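Local coordinates for protein VIN1 (Oscarella pearsei, PDB 6BFI) that probably binds actin filaments and may play a role in cell-cell adhesion, at residues D67-A72 and E130-V135; K192-T197 and E243-V248; W684-N689 and L694-A699. One frame throughout, in Å; residues are numbered along the deposited sequence.

Contact 1: residues D67-A72 and E130-V135; sequences DEDFKA and EVRKMV
R132 reaches D67 and D69 through a bent chain. Its CG lies beside the backbone N, its next torsion is extended, and a turn at chi3 (-54°) swings the guanidinium toward the start of helix 68-97. D67 answers with its CG tucked between its own backbone N and carbonyl carbon (chi1 53°). The result is a three-residue salt-bridge network in the all-helical vinculin fold, between the start of helix 68-97, with its N-cap residue, and helix 102-145.

The two acids meet the guanidinium differently. D67 OD2 lies at its edge, in plane, 3.3 Å from R132 NH2. This is a weak hydrogen bond within a salt bridge. D69 comes over a face instead. D69 CB sits 3.4 Å from R132 NH2, offset toward the rim. The D69 carboxylate is turned almost perpendicular to the guanidinium, and D69 OD2 is 3.9 Å from R132 NE. The oxygen stands away from the guanidinium plane, so the long salt bridge rests on attraction between charges without a directed bond.

D67 takes the N-cap position of helix 68-97 but does not cap the helix with its carboxylate. Its oxygens are used elsewhere: OD2 also bonds S129 OG, its stronger partner, and OD1 bonds S65 OG. F70, in the first turn of the helix, is buried and packs against C125 and A126 of helix 102-145. The charged network thus lies beside this packing. F70 CB comes within 4.3 Å of R132 NH2.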
ATOM      1  N   ASP A  67      -5.472 -34.476 -18.987  1.00121.05           N
ATOM      2  CA  ASP A  67      -6.218 -33.429 -19.674  1.00124.16           C
ATOM      3  C   ASP A  67      -5.689 -33.314 -21.096  1.00127.13           C
ATOM      4  O   ASP A  67      -4.480 -33.160 -21.304  1.00119.75           O
ATOM      5  CB  ASP A  67      -6.114 -32.087 -18.941  1.00116.26           C
ATOM      6  CG  ASP A  67      -4.682 -31.675 -18.670  1.00104.00           C
ATOM      7  OD1 ASP A  67      -3.824 -32.571 -18.527  1.00104.49           O
ATOM      8  OD2 ASP A  67      -4.419 -30.456 -18.595  1.00 96.43           O
ATOM      9  N   GLU A  68      -6.594 -33.402 -22.073  1.00142.19           N
ATOM     10  CA  GLU A  68      -6.185 -33.452 -23.472  1.00146.35           C
ATOM     11  C   GLU A  68      -5.729 -32.099 -24.001  1.00139.23           C
ATOM     12  O   GLU A  68      -5.071 -32.050 -25.045  1.00137.71           O
ATOM     13  CB  GLU A  68      -7.330 -33.987 -24.334  1.00155.06           C
ATOM     14  CG  GLU A  68      -7.716 -35.424 -24.026  1.00163.09           C
ATOM     15  CD  GLU A  68      -6.672 -36.424 -24.482  1.00166.80           C
ATOM     16  OE1 GLU A  68      -5.851 -36.073 -25.356  1.00165.54           O
ATOM     17  OE2 GLU A  68      -6.673 -37.563 -23.968  1.00170.31           O
ATOM     18  N   ASP A  69      -6.064 -31.004 -23.314  1.00124.63           N
ATOM     19  CA  ASP A  69      -5.605 -29.692 -23.755  1.00115.20           C
ATOM     20  C   ASP A  69      -4.089 -29.575 -23.647  1.00106.04           C
ATOM     21  O   ASP A  69      -3.430 -29.070 -24.563  1.00105.26           O
ATOM     22  CB  ASP A  69      -6.291 -28.601 -22.936  1.00114.50           C
ATOM     23  CG  ASP A  69      -7.798 -28.764 -22.898  1.00114.60           C
ATOM     24  OD1 ASP A  69      -8.391 -29.071 -23.955  1.00114.18           O
ATOM     25  OD2 ASP A  69      -8.390 -28.598 -21.810  1.00114.40           O
ATOM     26  N   PHE A  70      -3.524 -30.045 -22.534  1.00 99.83           N
ATOM     27  CA  PHE A  70      -2.075 -30.047 -22.363  1.00 93.94           C
ATOM     28  C   PHE A  70      -1.403 -30.932 -23.409  1.00 93.46           C
ATOM     29  O   PHE A  70      -0.460 -30.508 -24.091  1.00 83.55           O
ATOM     30  CB  PHE A  70      -1.746 -30.511 -20.942  1.00 85.42           C
ATOM     31  CG  PHE A  70      -0.279 -30.615 -20.649  1.00 82.89           C
ATOM     32  CD1 PHE A  70       0.524 -29.489 -20.647  1.00 79.22           C
ATOM     33  CD2 PHE A  70       0.288 -31.840 -20.339  1.00 88.52           C
ATOM     34  CE1 PHE A  70       1.872 -29.586 -20.364  1.00 77.17           C
ATOM     35  CE2 PHE A  70       1.635 -31.941 -20.055  1.00 87.38           C
ATOM     36  CZ  PHE A  70       2.428 -30.811 -20.066  1.00 78.80           C
ATOM     37  N   LYS A  71      -1.899 -32.165 -23.562  1.00 95.17           N
ATOM     38  CA  LYS A  71      -1.326 -33.091 -24.533  1.00 90.86           C
ATOM     39  C   LYS A  71      -1.448 -32.569 -25.959  1.00 90.96           C
ATOM     40  O   LYS A  71      -0.643 -32.935 -26.822  1.00 90.24           O
ATOM     41  CB  LYS A  71      -2.003 -34.456 -24.415  1.00 96.65           C
ATOM     42  CG  LYS A  71      -1.908 -35.080 -23.036  1.00 97.00           C
ATOM     43  CD  LYS A  71      -2.820 -36.286 -22.923  1.00101.31           C
ATOM     44  CE  LYS A  71      -2.737 -36.907 -21.542  1.00102.70           C
ATOM     45  NZ  LYS A  71      -3.723 -38.010 -21.370  1.00111.87           N
ATOM     46  N   ALA A  72      -2.442 -31.719 -26.225  1.00 93.56           N
ATOM     47  CA  ALA A  72      -2.598 -31.152 -27.559  1.00 96.96           C
ATOM     48  C   ALA A  72      -1.712 -29.932 -27.776  1.00 98.52           C
ATOM     49  O   ALA A  72      -1.225 -29.718 -28.891  1.00 98.64           O
ATOM     50  CB  ALA A  72      -4.062 -30.781 -27.804  1.00 99.12           C
ATOM     51  N   GLU A 130      -1.943 -26.451 -14.814  1.00 79.65           N
ATOM     52  CA  GLU A 130      -2.075 -26.353 -13.362  1.00 85.86           C
ATOM     53  C   GLU A 130      -3.156 -25.349 -12.974  1.00 85.99           C
ATOM     54  O   GLU A 130      -4.021 -25.642 -12.138  1.00 84.08           O
ATOM     55  CB  GLU A 130      -0.735 -25.967 -12.736  1.00 84.91           C
ATOM     56  CG  GLU A 130       0.433 -26.857 -13.137  1.00 87.88           C
ATOM     57  CD  GLU A 130       0.327 -28.268 -12.585  1.00 98.66           C
ATOM     58  OE1 GLU A 130      -0.435 -28.485 -11.618  1.00102.42           O
ATOM     59  OE2 GLU A 130       1.011 -29.164 -13.123  1.00104.23           O
ATOM     60  N   VAL A 131      -3.127 -24.160 -13.581  1.00 66.51           N
ATOM     61  CA  VAL A 131      -4.105 -23.133 -13.231  1.00 62.95           C
ATOM     62  C   VAL A 131      -5.516 -23.596 -13.572  1.00 66.82           C
ATOM     63  O   VAL A 131      -6.468 -23.324 -12.830  1.00 69.53           O
ATOM     64  CB  VAL A 131      -3.756 -21.800 -13.919  1.00 59.89           C
ATOM     65  CG1 VAL A 131      -4.858 -20.777 -13.695  1.00 56.72           C
ATOM     66  CG2 VAL A 131      -2.431 -21.270 -13.393  1.00 56.06           C
ATOM     67  N   ARG A 132      -5.675 -24.314 -14.687  1.00 72.14           N
ATOM     68  CA  ARG A 132      -6.990 -24.857 -15.024  1.00 73.71           C
ATOM     69  C   ARG A 132      -7.475 -25.834 -13.959  1.00 73.95           C
ATOM     70  O   ARG A 132      -8.655 -25.824 -13.590  1.00 73.10           O
ATOM     71  CB  ARG A 132      -6.955 -25.534 -16.395  1.00 71.46           C
ATOM     72  CG  ARG A 132      -6.994 -24.574 -17.574  1.00 72.65           C
ATOM     73  CD  ARG A 132      -7.381 -25.297 -18.855  1.00 79.54           C
ATOM     74  NE  ARG A 132      -6.524 -26.451 -19.115  1.00 83.33           N
ATOM     75  CZ  ARG A 132      -5.459 -26.428 -19.911  1.00 84.08           C
ATOM     76  NH1 ARG A 132      -5.115 -25.309 -20.533  1.00 82.84           N
ATOM     77  NH2 ARG A 132      -4.737 -27.527 -20.086  1.00 83.86           N
ATOM     78  N   LYS A 133      -6.576 -26.681 -13.448  1.00 75.02           N
ATOM     79  CA  LYS A 133      -6.957 -27.598 -12.376  1.00 79.14           C
ATOM     80  C   LYS A 133      -7.402 -26.838 -11.127  1.00 75.48           C
ATOM     81  O   LYS A 133      -8.486 -27.093 -10.576  1.00 80.29           O
ATOM     82  CB  LYS A 133      -5.791 -28.531 -12.051  1.00 87.05           C
ATOM     83  CG  LYS A 133      -6.051 -29.463 -10.883  1.00 95.10           C
ATOM     84  CD  LYS A 133      -4.750 -29.887 -10.222  1.00101.56           C
ATOM     85  CE  LYS A 133      -4.027 -28.691  -9.613  1.00101.38           C
ATOM     86  NZ  LYS A 133      -4.850 -28.013  -8.571  1.00 98.10           N
ATOM     87  N   MET A 134      -6.572 -25.895 -10.667  1.00 65.39           N
ATOM     88  CA  MET A 134      -6.900 -25.134  -9.461  1.00 65.66           C
ATOM     89  C   MET A 134      -8.239 -24.419  -9.609  1.00 65.80           C
ATOM     90  O   MET A 134      -9.120 -24.532  -8.743  1.00 60.87           O
ATOM     91  CB  MET A 134      -5.787 -24.128  -9.159  1.00 63.93           C
ATOM     92  CG  MET A 134      -4.389 -24.720  -9.195  1.00 68.63           C
ATOM     93  SD  MET A 134      -3.142 -23.629  -8.485  1.00 70.96           S
ATOM     94  CE  MET A 134      -1.724 -24.724  -8.448  1.00 72.41           C
ATOM     95  N   VAL A 135      -8.410 -23.684 -10.712  1.00 52.61           N
ATOM     96  CA  VAL A 135      -9.663 -22.981 -10.972  1.00 55.61           C
ATOM     97  C   VAL A 135     -10.832 -23.954 -11.012  1.00 58.49           C
ATOM     98  O   VAL A 135     -11.937 -23.625 -10.572  1.00 62.06           O
ATOM     99  CB  VAL A 135      -9.548 -22.166 -12.277  1.00 53.53           C
ATOM    100  CG1 VAL A 135     -10.905 -21.629 -12.710  1.00 53.57           C
ATOM    101  CG2 VAL A 135      -8.562 -21.022 -12.094  1.00 51.56           C
TER

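Contact 2: residues K192-T197 and E243-V248; sequences KSELGT and EEIIRV
This is antiparallel helix packing, with E194 and L195 of helix 185-215 lying against E244 and I245 of helix 224-249. The setting is the helical bundle architecture of the vinculin family. The segment axes approach to 9.6 Å and run at 158° to each other. No hydrogen bond crosses between the segments.

The tightest approach is aliphatic. E194 CB rests on I245 CG1 at 3.5 Å, and the two side chains run antiparallel alongside each other. I245 keeps CG1 beside its backbone N and extends through chi2 (178°). I245 CD1 thereby lies 4.3 Å from L195 CD2. Both residues are buried and also touch V175 of helix 154-178, and I245 reaches C138 of helix 102-145 as well.

The outer part of the contact pairs two glutamates through their carbon chains. E194 bends at chi2 and brings E194 OE2 to 4.0 Å from E244 CG. The carboxylates are kept apart, with 5.5 Å between E194 OE2 and E244 OE2. E244 bends at its own chi2, and its carboxylate turns from E194 to R247, one turn on. That salt bridge probably eases the like-charge proximity. R247 also packs on M190, as does E244. The shortest bond of the pair runs from R247 NH2 to E244 OE2, 2.7 Å, on the syn side but 31° out of the carboxylate plane.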
ATOM      1  N   LYS A 192      -3.063 -15.033  -0.207  1.00 52.16           N
ATOM      2  CA  LYS A 192      -3.048 -15.298   1.229  1.00 59.00           C
ATOM      3  C   LYS A 192      -4.199 -14.595   1.940  1.00 60.70           C
ATOM      4  O   LYS A 192      -4.827 -15.168   2.841  1.00 63.09           O
ATOM      5  CB  LYS A 192      -1.709 -14.870   1.832  1.00 60.68           C
ATOM      6  CG  LYS A 192      -0.532 -15.739   1.419  1.00 66.62           C
ATOM      7  CD  LYS A 192       0.753 -15.301   2.105  1.00 70.58           C
ATOM      8  CE  LYS A 192       1.145 -13.889   1.702  1.00 72.94           C
ATOM      9  NZ  LYS A 192       2.413 -13.449   2.355  1.00 75.13           N
ATOM     10  N   SER A 193      -4.500 -13.356   1.542  1.00 57.97           N
ATOM     11  CA  SER A 193      -5.566 -12.607   2.200  1.00 58.62           C
ATOM     12  C   SER A 193      -6.926 -13.256   1.965  1.00 57.46           C
ATOM     13  O   SER A 193      -7.719 -13.423   2.902  1.00 56.29           O
ATOM     14  CB  SER A 193      -5.567 -11.157   1.713  1.00 61.87           C
ATOM     15  OG  SER A 193      -5.750 -11.091   0.311  1.00 67.70           O
ATOM     16  N   GLU A 194      -7.220 -13.633   0.715  1.00 56.47           N
ATOM     17  CA  GLU A 194      -8.502 -14.281   0.446  1.00 56.44           C
ATOM     18  C   GLU A 194      -8.583 -15.646   1.121  1.00 54.88           C
ATOM     19  O   GLU A 194      -9.660 -16.059   1.572  1.00 57.08           O
ATOM     20  CB  GLU A 194      -8.730 -14.405  -1.059  1.00 57.39           C
ATOM     21  CG  GLU A 194      -8.531 -13.112  -1.838  1.00 64.62           C
ATOM     22  CD  GLU A 194      -9.416 -11.974  -1.355  1.00 68.00           C
ATOM     23  OE1 GLU A 194     -10.543 -12.242  -0.886  1.00 70.51           O
ATOM     24  OE2 GLU A 194      -8.980 -10.806  -1.448  1.00 68.56           O
ATOM     25  N   LEU A 195      -7.457 -16.361   1.199  1.00 55.79           N
ATOM     26  CA  LEU A 195      -7.412 -17.597   1.974  1.00 58.89           C
ATOM     27  C   LEU A 195      -7.827 -17.347   3.418  1.00 61.89           C
ATOM     28  O   LEU A 195      -8.663 -18.072   3.974  1.00 65.66           O
ATOM     29  CB  LEU A 195      -6.011 -18.205   1.914  1.00 61.56           C
ATOM     30  CG  LEU A 195      -5.632 -18.955   0.637  1.00 64.83           C
ATOM     31  CD1 LEU A 195      -4.161 -19.343   0.667  1.00 69.92           C
ATOM     32  CD2 LEU A 195      -6.509 -20.187   0.471  1.00 64.61           C
ATOM     33  N   GLY A 196      -7.254 -16.312   4.038  1.00 61.40           N
ATOM     34  CA  GLY A 196      -7.669 -15.951   5.384  1.00 59.62           C
ATOM     35  C   GLY A 196      -9.155 -15.661   5.473  1.00 55.67           C
ATOM     36  O   GLY A 196      -9.828 -16.098   6.413  1.00 54.38           O
ATOM     37  N   THR A 197      -9.691 -14.934   4.485  1.00 51.99           N
ATOM     38  CA  THR A 197     -11.121 -14.633   4.477  1.00 52.57           C
ATOM     39  C   THR A 197     -11.956 -15.910   4.491  1.00 53.89           C
ATOM     40  O   THR A 197     -12.877 -16.052   5.304  1.00 57.61           O
ATOM     41  CB  THR A 197     -11.474 -13.774   3.261  1.00 51.00           C
ATOM     42  OG1 THR A 197     -10.946 -12.454   3.436  1.00 52.98           O
ATOM     43  CG2 THR A 197     -12.985 -13.691   3.087  1.00 47.93           C
ATOM     44  N   GLU A 243     -14.067 -15.920  -5.984  1.00 44.79           N
ATOM     45  CA  GLU A 243     -13.941 -15.273  -7.288  1.00 49.85           C
ATOM     46  C   GLU A 243     -12.590 -14.583  -7.425  1.00 54.57           C
ATOM     47  O   GLU A 243     -11.908 -14.720  -8.449  1.00 59.48           O
ATOM     48  CB  GLU A 243     -15.071 -14.263  -7.494  1.00 52.56           C
ATOM     49  CG  GLU A 243     -16.365 -14.855  -8.011  1.00 61.61           C
ATOM     50  CD  GLU A 243     -16.262 -15.315  -9.451  1.00 69.69           C
ATOM     51  OE1 GLU A 243     -15.791 -14.523 -10.296  1.00 74.36           O
ATOM     52  OE2 GLU A 243     -16.648 -16.468  -9.738  1.00 71.38           O
ATOM     53  N   GLU A 244     -12.185 -13.838  -6.394  1.00 54.40           N
ATOM     54  CA  GLU A 244     -10.913 -13.127  -6.459  1.00 55.72           C
ATOM     55  C   GLU A 244      -9.740 -14.098  -6.486  1.00 50.20           C
ATOM     56  O   GLU A 244      -8.759 -13.867  -7.201  1.00 53.76           O
ATOM     57  CB  GLU A 244     -10.788 -12.155  -5.285  1.00 56.64           C
ATOM     58  CG  GLU A 244      -9.590 -11.218  -5.373  1.00 61.93           C
ATOM     59  CD  GLU A 244      -9.724 -10.183  -6.477  1.00 69.00           C
ATOM     60  OE1 GLU A 244     -10.815 -10.073  -7.073  1.00 72.85           O
ATOM     61  OE2 GLU A 244      -8.733  -9.474  -6.750  1.00 73.72           O
ATOM     62  N   ILE A 245      -9.822 -15.186  -5.716  1.00 47.14           N
ATOM     63  CA  ILE A 245      -8.792 -16.221  -5.792  1.00 46.15           C
ATOM     64  C   ILE A 245      -8.668 -16.738  -7.218  1.00 46.29           C
ATOM     65  O   ILE A 245      -7.559 -16.913  -7.737  1.00 49.12           O
ATOM     66  CB  ILE A 245      -9.093 -17.362  -4.803  1.00 47.22           C
ATOM     67  CG1 ILE A 245      -8.634 -16.989  -3.396  1.00 49.72           C
ATOM     68  CG2 ILE A 245      -8.412 -18.649  -5.241  1.00 46.54           C
ATOM     69  CD1 ILE A 245      -8.945 -18.041  -2.355  1.00 52.88           C
ATOM     70  N   ILE A 246      -9.803 -16.981  -7.877  1.00 45.21           N
ATOM     71  CA  ILE A 246      -9.772 -17.477  -9.250  1.00 50.22           C
ATOM     72  C   ILE A 246      -9.146 -16.443 -10.177  1.00 54.93           C
ATOM     73  O   ILE A 246      -8.389 -16.789 -11.092  1.00 60.28           O
ATOM     74  CB  ILE A 246     -11.190 -17.872  -9.707  1.00 51.81           C
ATOM     75  CG1 ILE A 246     -11.693 -19.064  -8.893  1.00 46.87           C
ATOM     76  CG2 ILE A 246     -11.210 -18.201 -11.195  1.00 48.37           C
ATOM     77  CD1 ILE A 246     -13.131 -19.445  -9.185  1.00 47.71           C
ATOM     78  N   ARG A 247      -9.440 -15.161  -9.950  1.00 55.11           N
ATOM     79  CA  ARG A 247      -8.905 -14.117 -10.820  1.00 58.62           C
ATOM     80  C   ARG A 247      -7.395 -13.986 -10.663  1.00 59.16           C
ATOM     81  O   ARG A 247      -6.662 -13.901 -11.655  1.00 59.79           O
ATOM     82  CB  ARG A 247      -9.594 -12.784 -10.527  1.00 59.01           C
ATOM     83  CG  ARG A 247      -9.280 -11.706 -11.551  1.00 60.66           C
ATOM     84  CD  ARG A 247      -9.790 -10.344 -11.109  1.00 61.64           C
ATOM     85  NE  ARG A 247      -9.058  -9.843  -9.949  1.00 62.82           N
ATOM     86  CZ  ARG A 247      -7.930  -9.141 -10.023  1.00 62.59           C
ATOM     87  NH1 ARG A 247      -7.398  -8.856 -11.205  1.00 62.57           N
ATOM     88  NH2 ARG A 247      -7.331  -8.726  -8.914  1.00 59.25           N
ATOM     89  N   VAL A 248      -6.910 -13.965  -9.419  1.00 58.99           N
ATOM     90  CA  VAL A 248      -5.478 -13.827  -9.176  1.00 58.45           C
ATOM     91  C   VAL A 248      -4.731 -15.074  -9.627  1.00 56.23           C
ATOM     92  O   VAL A 248      -3.591 -14.986 -10.102  1.00 47.77           O
ATOM     93  CB  VAL A 248      -5.225 -13.516  -7.689  1.00 54.64           C
ATOM     94  CG1 VAL A 248      -3.736 -13.366  -7.417  1.00 55.70           C
ATOM     95  CG2 VAL A 248      -5.973 -12.256  -7.280  1.00 53.21           C
TER

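Contact 3: residues W684-N689 and L694-A699; sequences WDEKGN and LVKQMA
K696 meets E686 through the carbons of its chain. K696 CB starts 4.0 Å from E686 OE2. The first torsion (-96°) departs from the usual staggered values. Beyond CG the chain is fully extended. K696 CG passes E686 OE2 at 4.2 Å, and K696 CD comes closest, 3.2 Å from E686 OE2. Three carbons thus pass one carboxylate oxygen, the two side chains crossing at a slant. The amine is not presented there: K696 NZ is 4.2 Å from E686 OE2, beyond salt-bridge range. The opposite charges can still attract, but no hydrogen bond forms between them.

The tip goes further. K696 NZ forms a salt bridge with D682 OD1, at the end of helix 669-682, and comes within 4.4 Å of W684 O. K835 NZ, of like charge, is also close to K696 NZ; D682 probably helps to offset the charge of K696. E686 has its own stronger partner, since OE1 is hydrogen-bonded to S693 OG.

E686 opens a type II turn, closed by N689 N to E686 O at 3.0 Å. G688 takes positive phi in this turn. N689 then caps helix 690-710, using OD1 for weak bonds to L691 N and I692 N.

The contact folds the connecting loop back on the first turns of that helix, within a helical bundle of the vinculin family. F678 of helix 669-682 packs on K696 and A699. V695 packs on V677 and A681 of the same helix and on helices 718-745 and 786-817.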
ATOM      1  N   TRP A 684      18.890  17.845  -5.988  1.00 76.40           N
ATOM      2  CA  TRP A 684      19.784  17.619  -4.862  1.00 78.77           C
ATOM      3  C   TRP A 684      21.233  17.647  -5.334  1.00 85.61           C
ATOM      4  O   TRP A 684      21.555  17.135  -6.411  1.00 86.14           O
ATOM      5  CB  TRP A 684      19.496  16.276  -4.189  1.00 69.50           C
ATOM      6  CG  TRP A 684      18.065  16.077  -3.826  1.00 67.41           C
ATOM      7  CD1 TRP A 684      17.110  15.459  -4.577  1.00 62.56           C
ATOM      8  CD2 TRP A 684      17.421  16.490  -2.616  1.00 71.60           C
ATOM      9  NE1 TRP A 684      15.910  15.464  -3.912  1.00 63.76           N
ATOM     10  CE2 TRP A 684      16.074  16.091  -2.704  1.00 68.31           C
ATOM     11  CE3 TRP A 684      17.853  17.158  -1.467  1.00 77.83           C
ATOM     12  CZ2 TRP A 684      15.154  16.338  -1.688  1.00 65.76           C
ATOM     13  CZ3 TRP A 684      16.939  17.404  -0.458  1.00 76.84           C
ATOM     14  CH2 TRP A 684      15.604  16.995  -0.576  1.00 70.98           C
ATOM     15  N   ASP A 685      22.104  18.240  -4.520  1.00 90.93           N
ATOM     16  CA  ASP A 685      23.532  18.193  -4.795  1.00 97.76           C
ATOM     17  C   ASP A 685      24.084  16.819  -4.436  1.00 95.12           C
ATOM     18  O   ASP A 685      23.560  16.122  -3.562  1.00 91.59           O
ATOM     19  CB  ASP A 685      24.275  19.280  -4.017  1.00109.85           C
ATOM     20  CG  ASP A 685      24.311  19.011  -2.526  1.00115.48           C
ATOM     21  OD1 ASP A 685      23.316  18.479  -1.990  1.00115.80           O
ATOM     22  OD2 ASP A 685      25.337  19.329  -1.889  1.00119.79           O
ATOM     23  N   GLU A 686      25.159  16.431  -5.120  1.00 95.12           N
ATOM     24  CA  GLU A 686      25.662  15.066  -5.012  1.00 92.56           C
ATOM     25  C   GLU A 686      26.632  14.856  -3.857  1.00 91.97           C
ATOM     26  O   GLU A 686      26.719  13.737  -3.340  1.00 89.50           O
ATOM     27  CB  GLU A 686      26.346  14.648  -6.316  1.00 94.92           C
ATOM     28  CG  GLU A 686      25.389  14.261  -7.426  1.00 94.81           C
ATOM     29  CD  GLU A 686      25.995  13.249  -8.376  1.00 99.84           C
ATOM     30  OE1 GLU A 686      27.069  12.699  -8.049  1.00100.93           O
ATOM     31  OE2 GLU A 686      25.401  13.001  -9.445  1.00104.05           O
ATOM     32  N   LYS A 687      27.368  15.888  -3.446  1.00 97.12           N
ATOM     33  CA  LYS A 687      28.413  15.696  -2.449  1.00 96.74           C
ATOM     34  C   LYS A 687      27.818  15.247  -1.119  1.00 89.62           C
ATOM     35  O   LYS A 687      26.853  15.836  -0.621  1.00 82.30           O
ATOM     36  CB  LYS A 687      29.228  16.980  -2.270  1.00 99.35           C
ATOM     37  CG  LYS A 687      28.426  18.202  -1.853  1.00 98.09           C
ATOM     38  CD  LYS A 687      29.347  19.337  -1.441  1.00102.44           C
ATOM     39  CE  LYS A 687      30.287  18.897  -0.331  1.00107.01           C
ATOM     40  NZ  LYS A 687      31.285  19.948   0.004  1.00114.79           N
ATOM     41  N   GLY A 688      28.395  14.189  -0.553  1.00 91.22           N
ATOM     42  CA  GLY A 688      27.879  13.615   0.673  1.00 91.75           C
ATOM     43  C   GLY A 688      26.644  12.765   0.501  1.00 89.70           C
ATOM     44  O   GLY A 688      25.970  12.465   1.492  1.00 88.95           O
ATOM     45  N   ASN A 689      26.322  12.360  -0.729  1.00 85.87           N
ATOM     46  CA  ASN A 689      25.099  11.604  -0.990  1.00 83.50           C
ATOM     47  C   ASN A 689      25.350  10.721  -2.211  1.00 85.89           C
ATOM     48  O   ASN A 689      25.242  11.187  -3.349  1.00 86.12           O
ATOM     49  CB  ASN A 689      23.917  12.538  -1.210  1.00 79.77           C
ATOM     50  CG  ASN A 689      22.588  11.811  -1.216  1.00 78.86           C
ATOM     51  OD1 ASN A 689      22.525  10.601  -1.436  1.00 80.95           O
ATOM     52  ND2 ASN A 689      21.512  12.550  -0.975  1.00 77.81           N
ATOM     53  N   LEU A 694      24.072   7.397  -7.718  1.00 82.55           N
ATOM     54  CA  LEU A 694      23.618   6.157  -8.343  1.00 80.70           C
ATOM     55  C   LEU A 694      22.362   6.385  -9.172  1.00 77.93           C
ATOM     56  O   LEU A 694      22.216   5.821 -10.263  1.00 79.14           O
ATOM     57  CB  LEU A 694      23.359   5.088  -7.280  1.00 81.94           C
ATOM     58  CG  LEU A 694      24.489   4.727  -6.314  1.00 88.01           C
ATOM     59  CD1 LEU A 694      24.109   3.509  -5.486  1.00 86.20           C
ATOM     60  CD2 LEU A 694      25.795   4.492  -7.058  1.00 92.66           C
ATOM     61  N   VAL A 695      21.445   7.214  -8.670  1.00 76.93           N
ATOM     62  CA  VAL A 695      20.181   7.419  -9.369  1.00 71.86           C
ATOM     63  C   VAL A 695      20.393   8.224 -10.647  1.00 69.25           C
ATOM     64  O   VAL A 695      19.810   7.914 -11.693  1.00 68.36           O
ATOM     65  CB  VAL A 695      19.161   8.088  -8.434  1.00 68.50           C
ATOM     66  CG1 VAL A 695      17.943   8.489  -9.214  1.00 66.99           C
ATOM     67  CG2 VAL A 695      18.775   7.137  -7.313  1.00 67.56           C
ATOM     68  N   LYS A 696      21.225   9.267 -10.589  1.00 72.16           N
ATOM     69  CA  LYS A 696      21.527  10.036 -11.794  1.00 69.66           C
ATOM     70  C   LYS A 696      22.203   9.161 -12.842  1.00 65.19           C
ATOM     71  O   LYS A 696      21.831   9.184 -14.023  1.00 63.60           O
ATOM     72  CB  LYS A 696      22.404  11.238 -11.448  1.00 74.77           C
ATOM     73  CG  LYS A 696      21.640  12.533 -11.234  1.00 76.86           C
ATOM     74  CD  LYS A 696      22.590  13.675 -10.919  1.00 82.75           C
ATOM     75  CE  LYS A 696      21.865  15.005 -10.872  1.00 88.17           C
ATOM     76  NZ  LYS A 696      22.779  16.131 -10.520  1.00 95.26           N
ATOM     77  N   GLN A 697      23.200   8.376 -12.423  1.00 66.86           N
ATOM     78  CA  GLN A 697      23.855   7.455 -13.348  1.00 67.40           C
ATOM     79  C   GLN A 697      22.849   6.489 -13.965  1.00 66.49           C
ATOM     80  O   GLN A 697      22.894   6.218 -15.173  1.00 66.66           O
ATOM     81  CB  GLN A 697      24.963   6.692 -12.620  1.00 69.23           C
ATOM     82  CG  GLN A 697      25.813   5.796 -13.509  1.00 74.90           C
ATOM     83  CD  GLN A 697      26.946   6.540 -14.195  1.00 82.57           C
ATOM     84  OE1 GLN A 697      26.861   7.745 -14.443  1.00 83.92           O
ATOM     85  NE2 GLN A 697      28.021   5.823 -14.500  1.00 85.96           N
ATOM     86  N   MET A 698      21.922   5.975 -13.153  1.00 65.44           N
ATOM     87  CA  MET A 698      20.910   5.058 -13.666  1.00 65.29           C
ATOM     88  C   MET A 698      20.007   5.744 -14.684  1.00 62.04           C
ATOM     89  O   MET A 698      19.600   5.131 -15.678  1.00 58.86           O
ATOM     90  CB  MET A 698      20.087   4.490 -12.510  1.00 68.41           C
ATOM     91  CG  MET A 698      19.166   3.349 -12.902  1.00 72.56           C
ATOM     92  SD  MET A 698      18.332   2.620 -11.480  1.00 77.95           S
ATOM     93  CE  MET A 698      19.713   2.399 -10.359  1.00 77.03           C
ATOM     94  N   ALA A 699      19.685   7.019 -14.454  1.00 61.30           N
ATOM     95  CA  ALA A 699      18.884   7.765 -15.420  1.00 59.51           C
ATOM     96  C   ALA A 699      19.629   7.924 -16.741  1.00 58.72           C
ATOM     97  O   ALA A 699      19.056   7.712 -17.817  1.00 57.96           O
ATOM     98  CB  ALA A 699      18.503   9.129 -14.846  1.00 56.35           C
TER

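Along the chain the three contacts follow in series; none nests in or crosses another. Contact 1 closes first, bringing the start of helix 68-97 back to helix 102-145 across 57 mostly helical residues. Contact 2 then closes across 45 residues, joining helix 185-215 to helix 224-249. Their centres are 21 Å apart, yet they touch: V135 CG1 packs on I246 CG2 at 3.8 Å, linking helices 102-145 and 224-249. Contact 3 comes far later and spans just four residues, tying a loop to the helix it leads into. It lies across the chain's centre from contact 2, about 27 Å away between nearest atoms.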